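Local coordinates for protein HAD hydrolase, family IA, variant 3 (Entamoeba histolytica, PDB 6W04) that probably works as a magnesium-dependent hydrolase of the haloacid dehalogenase superfamily, with a role in carbohydrate metabolism suggested but its substrate not established, at residues A[8-12]-A[166-170]; A[73-77]-A[112-118]. All blocks are in the same frame, centred on the assembly; numbering follows the deposited sequence.

Contact 1: A[8-12]-A[166-170]; sequences FNGTL and VFEDT. With MG (magnesium ion), chain B; SO4 (sulfate ion), chain D.
Asp169 reaches across to the loop 8-12 and shares a magnesium ion with it, a worked example of how HAD hydrolases build a metal site from the ends of neighbouring parallel strands. Its CB rests 3.3 Å from Gly10 O. CG stands between the backbone N and the carbonyl carbon (chi1 68°), and this turns the carboxylate toward the metal. From there the two oxygens part. OD1 packs 3.3 Å from Gly10 CA and accepts from water 2, itself a metal ligand. OD2 binds the magnesium ion directly at 2.1 Å; Asn9 O does the same from the other segment.

Thr11 flanks this oxygen: its OG1 is 3.1 Å from Asp169 OD2, and its single proton can also serve Asp7 OD2. The methyl of Thr11, CG2, packs on the Phe167 backbone, 3.7 Å from Phe167 O, and beside its CB. In this model Glu168 is second shell, reaching the metal through water 1, although it has been seen to bind magnesium in another structure. Its OE1 accepts from water 1 and from Asp169 N, while OE2 pairs with Lys144 and Tyr150. Water 1 also donates to a sulfate, probably a crystallisation component, that accepts a hydrogen bond from Thr170 OG1. With Asp7 completing the protein ligands, two carboxylate oxygens and a backbone carbonyl meet at the magnesium ion, which accounts for their close approach without hydrogen bonds between them.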
# COMPACT_ATOMS: atom_id res chain seq x y z
N PHE A 8 -2.59 -0.16 1.78
CA PHE A 8 -3.71 -0.63 0.97
C PHE A 8 -3.25 -1.43 -0.25
O PHE A 8 -3.46 -2.65 -0.29
CB PHE A 8 -4.63 0.52 0.59
CG PHE A 8 -5.95 0.04 0.06
CD1 PHE A 8 -6.96 -0.34 0.93
CD2 PHE A 8 -6.14 -0.14 -1.30
CE1 PHE A 8 -8.17 -0.83 0.46
CE2 PHE A 8 -7.34 -0.61 -1.79
CZ PHE A 8 -8.35 -0.96 -0.90
N ASN A 9 -2.62 -0.79 -1.24
CA ASN A 9 -2.22 -1.49 -2.46
C ASN A 9 -1.17 -2.55 -2.17
O ASN A 9 -0.12 -2.27 -1.59
CB ASN A 9 -1.66 -0.48 -3.46
CG ASN A 9 -2.65 0.63 -3.76
OD1 ASN A 9 -2.54 1.75 -3.24
ND2 ASN A 9 -3.65 0.30 -4.56
N GLY A 10 -1.44 -3.78 -2.61
CA GLY A 10 -0.52 -4.89 -2.40
C GLY A 10 -0.63 -5.52 -1.03
O GLY A 10 -0.05 -6.58 -0.81
N THR A 11 -1.38 -4.91 -0.13
CA THR A 11 -1.54 -5.38 1.24
C THR A 11 -2.99 -5.77 1.53
O THR A 11 -3.25 -6.92 1.87
CB THR A 11 -1.05 -4.27 2.21
OG1 THR A 11 0.37 -4.08 2.06
CG2 THR A 11 -1.36 -4.63 3.67
N LEU A 12 -3.94 -4.83 1.39
CA LEU A 12 -5.35 -5.16 1.56
C LEU A 12 -6.00 -5.66 0.28
O LEU A 12 -6.99 -6.41 0.35
CB LEU A 12 -6.12 -3.94 2.09
CG LEU A 12 -5.96 -3.70 3.59
CD1 LEU A 12 -6.63 -2.41 4.03
CD2 LEU A 12 -6.54 -4.90 4.42
N VAL A 166 2.13 -2.13 11.68
CA VAL A 166 1.96 -1.75 10.29
C VAL A 166 2.04 -3.02 9.44
O VAL A 166 2.99 -3.80 9.59
CB VAL A 166 3.01 -0.73 9.84
CG1 VAL A 166 2.93 -0.51 8.32
CG2 VAL A 166 2.81 0.58 10.60
N PHE A 167 1.04 -3.23 8.58
CA PHE A 167 1.05 -4.27 7.56
C PHE A 167 1.48 -3.64 6.24
O PHE A 167 0.89 -2.65 5.81
CB PHE A 167 -0.33 -4.91 7.40
CG PHE A 167 -0.74 -5.81 8.56
CD1 PHE A 167 -1.67 -5.37 9.49
CD2 PHE A 167 -0.22 -7.08 8.68
CE1 PHE A 167 -2.08 -6.20 10.54
CE2 PHE A 167 -0.60 -7.92 9.73
CZ PHE A 167 -1.53 -7.47 10.66
N GLU A 168 2.51 -4.20 5.62
CA GLU A 168 3.09 -3.58 4.43
C GLU A 168 3.58 -4.68 3.50
O GLU A 168 3.87 -5.79 3.95
CB GLU A 168 4.25 -2.64 4.81
CG GLU A 168 3.87 -1.20 4.92
CD GLU A 168 3.70 -0.56 3.56
OE1 GLU A 168 3.81 -1.29 2.53
OE2 GLU A 168 3.47 0.67 3.52
N ASP A 169 3.68 -4.36 2.20
CA ASP A 169 4.06 -5.35 1.19
C ASP A 169 5.31 -5.01 0.40
O ASP A 169 5.73 -5.82 -0.43
CB ASP A 169 2.91 -5.58 0.19
CG ASP A 169 2.65 -4.38 -0.70
OD1 ASP A 169 2.74 -4.52 -1.94
OD2 ASP A 169 2.33 -3.30 -0.15
N THR A 170 5.92 -3.84 0.62
CA THR A 170 7.08 -3.43 -0.16
C THR A 170 8.24 -3.06 0.75
O THR A 170 8.07 -2.76 1.94
CB THR A 170 6.78 -2.22 -1.04
OG1 THR A 170 6.45 -1.11 -0.19
CG2 THR A 170 5.62 -2.53 -2.00
MG MG B . 1.65 -1.43 -0.79
S SO4 D . 5.85 2.13 -2.15
O1 SO4 D . 6.38 1.28 -3.21
O2 SO4 D . 5.30 1.30 -1.08
O3 SO4 D . 4.83 3.02 -2.68
O4 SO4 D . 6.93 2.96 -1.64
O HOH W 1 3.33 -0.50 0.13
O HOH W 2 2.45 -2.00 -2.77

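Contact 2: A[73-77]-A[112-118]; sequences ENLYR and DWGNVQV
Asn115 meets Glu73 and Arg77 through the two ends of one amide, showing how a single polar side chain can tie two helices together. Both hydrogen bonds across the contact are its own. With CG anti to its carbonyl carbon (chi1 -76°), the amide swings toward helix 62-82. ND2 donates to Glu73 OE1 at 3.1 Å, almost straight (178°) and in the amide plane, yet it meets the carboxylate from above. OD1 accepts from Arg77 NE at 2.7 Å, the oxygen lying near the guanidinium plane. Used as donor at one end and acceptor at the other, the amide is held in one orientation.

The charged contact is looser: in the conformers described here, Arg77 NH1 and Asp112 OD2 form a long, tentative salt bridge of 3.7 Å, and NH1 has a second acidic partner in Glu70. Asp112 is also the N-cap of its helix, its OD1 accepting from Asn115 N at 3.0 Å, so the bridging residue is also the donor of the capping bond.

Packing fills in the rest. In the same Arg77 conformer, Gly114 CA lies over one guanidinium face and Glu73 O over the opposite one. Beside the central amide, Tyr76 CE2 is 3.6 Å from Asn115 ND2. Farther along, Val118 CG2 touches Arg77 CG at 3.8 Å.

The segment axes run almost parallel, 5° apart. The contact packs helix 62-82 against the first turns of helix 113-123, which follows strand 105-112 in the chain, while Tyr76 turns to helix 16-31, stacking on His19.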
# COMPACT_ATOMS: atom_id res chain seq x y z
N GLU A 73 -3.36 6.18 -14.10
CA GLU A 73 -4.24 5.92 -12.97
C GLU A 73 -5.70 5.86 -13.39
O GLU A 73 -6.47 5.09 -12.80
CB GLU A 73 -4.03 6.96 -11.86
CG GLU A 73 -2.63 6.92 -11.24
CD GLU A 73 -2.22 5.60 -10.52
OE1 GLU A 73 -2.90 4.55 -10.61
OE2 GLU A 73 -1.17 5.62 -9.85
N ASN A 74 -6.10 6.65 -14.39
CA ASN A 74 -7.44 6.51 -14.93
C ASN A 74 -7.67 5.10 -15.49
O ASN A 74 -8.74 4.50 -15.29
CB ASN A 74 -7.68 7.57 -16.00
CG ASN A 74 -8.98 7.37 -16.73
OD1 ASN A 74 -9.00 7.25 -17.95
ND2 ASN A 74 -10.07 7.31 -15.98
N LEU A 75 -6.69 4.56 -16.21
CA LEU A 75 -6.82 3.18 -16.71
C LEU A 75 -6.92 2.20 -15.54
O LEU A 75 -7.80 1.33 -15.51
CB LEU A 75 -5.64 2.83 -17.63
CG LEU A 75 -5.50 1.40 -18.18
CD1 LEU A 75 -6.78 0.89 -18.86
CD2 LEU A 75 -4.31 1.30 -19.19
N TYR A 76 -6.05 2.35 -14.54
CA TYR A 76 -6.08 1.47 -13.38
C TYR A 76 -7.43 1.51 -12.65
O TYR A 76 -8.00 0.45 -12.34
CB TYR A 76 -4.94 1.86 -12.43
CG TYR A 76 -5.10 1.30 -11.04
CD1 TYR A 76 -4.76 -0.03 -10.77
CD2 TYR A 76 -5.57 2.09 -9.99
CE1 TYR A 76 -4.92 -0.56 -9.48
CE2 TYR A 76 -5.71 1.57 -8.69
CZ TYR A 76 -5.38 0.22 -8.46
OH TYR A 76 -5.50 -0.32 -7.20
N ARG A 77 -7.95 2.71 -12.38
CA ARG A 77 -9.22 2.84 -11.66
C ARG A 77 -10.35 2.16 -12.40
O ARG A 77 -11.22 1.53 -11.79
CB ARG A 77 -9.60 4.31 -11.47
CG ARG A 77 -8.81 5.02 -10.47
CD ARG A 77 -9.13 6.49 -10.56
NE ARG A 77 -7.91 7.23 -10.32
CZ ARG A 77 -7.60 8.37 -10.93
NH1 ARG A 77 -6.46 8.96 -10.63
NH2 ARG A 77 -8.44 8.91 -11.81
N ASP A 112 -3.14 8.58 -4.64
CA ASP A 112 -3.79 9.88 -4.64
C ASP A 112 -5.29 9.73 -4.37
O ASP A 112 -5.83 8.62 -4.33
CB ASP A 112 -3.57 10.61 -5.97
CG ASP A 112 -4.24 9.93 -7.19
OD1 ASP A 112 -4.97 8.91 -7.09
OD2 ASP A 112 -4.01 10.46 -8.30
N TRP A 113 -5.98 10.86 -4.20
CA TRP A 113 -7.41 10.80 -3.89
C TRP A 113 -8.21 10.09 -4.99
O TRP A 113 -9.16 9.36 -4.70
CB TRP A 113 -7.98 12.20 -3.67
CG TRP A 113 -9.47 12.10 -3.59
CD1 TRP A 113 -10.38 12.44 -4.57
CD2 TRP A 113 -10.23 11.56 -2.50
NE1 TRP A 113 -11.66 12.17 -4.13
CE2 TRP A 113 -11.60 11.64 -2.86
CE3 TRP A 113 -9.89 11.05 -1.24
CZ2 TRP A 113 -12.61 11.18 -2.02
CZ3 TRP A 113 -10.91 10.60 -0.40
CH2 TRP A 113 -12.26 10.67 -0.80
N GLY A 114 -7.87 10.34 -6.26
CA GLY A 114 -8.57 9.66 -7.35
C GLY A 114 -8.73 8.17 -7.11
O GLY A 114 -9.83 7.61 -7.23
N ASN A 115 -7.63 7.50 -6.76
CA ASN A 115 -7.68 6.05 -6.53
C ASN A 115 -8.43 5.73 -5.25
O ASN A 115 -9.22 4.77 -5.21
CB ASN A 115 -6.25 5.47 -6.50
CG ASN A 115 -5.64 5.34 -7.87
OD1 ASN A 115 -6.27 5.66 -8.88
ND2 ASN A 115 -4.38 4.88 -7.92
N VAL A 116 -8.23 6.54 -4.20
CA VAL A 116 -8.87 6.27 -2.91
C VAL A 116 -10.39 6.34 -3.05
O VAL A 116 -11.12 5.55 -2.45
CB VAL A 116 -8.36 7.26 -1.84
CG1 VAL A 116 -9.20 7.14 -0.58
CG2 VAL A 116 -6.87 7.01 -1.51
N GLN A 117 -10.87 7.29 -3.85
CA GLN A 117 -12.30 7.37 -4.13
C GLN A 117 -12.82 6.05 -4.69
O GLN A 117 -13.89 5.58 -4.29
CB GLN A 117 -12.56 8.53 -5.11
CG GLN A 117 -14.02 8.85 -5.38
CD GLN A 117 -14.21 10.15 -6.16
OE1 GLN A 117 -13.94 11.25 -5.67
NE2 GLN A 117 -14.72 10.03 -7.37
N VAL A 118 -12.06 5.43 -5.59
CA VAL A 118 -12.48 4.14 -6.13
C VAL A 118 -12.43 3.06 -5.05
O VAL A 118 -13.36 2.25 -4.93
CB VAL A 118 -11.61 3.79 -7.36
CG1 VAL A 118 -11.76 2.33 -7.75
CG2 VAL A 118 -12.03 4.67 -8.53

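In the fold
Contact 1 is buried near the centre of the chain, at the ends of strands 3-7 and 164-168, adjacent in the parallel sheet; contact 2 is only partly buried and joins two helices, its centre about 17 Å from that of contact 1. In sequence, both segments of contact 2 fall between the two of contact 1. Their chemistry follows their places: oxygens gathered on a metal in the first, a chain of amide and charged side-chain bonds between helices in the second. They nevertheless meet, since Asn9 ND2 packs 3.3 Å from Tyr76 OH without a hydrogen bond between them, and Asp15 accepts hydrogen bonds from both, linking helix 62-82 to the metal-binding loop.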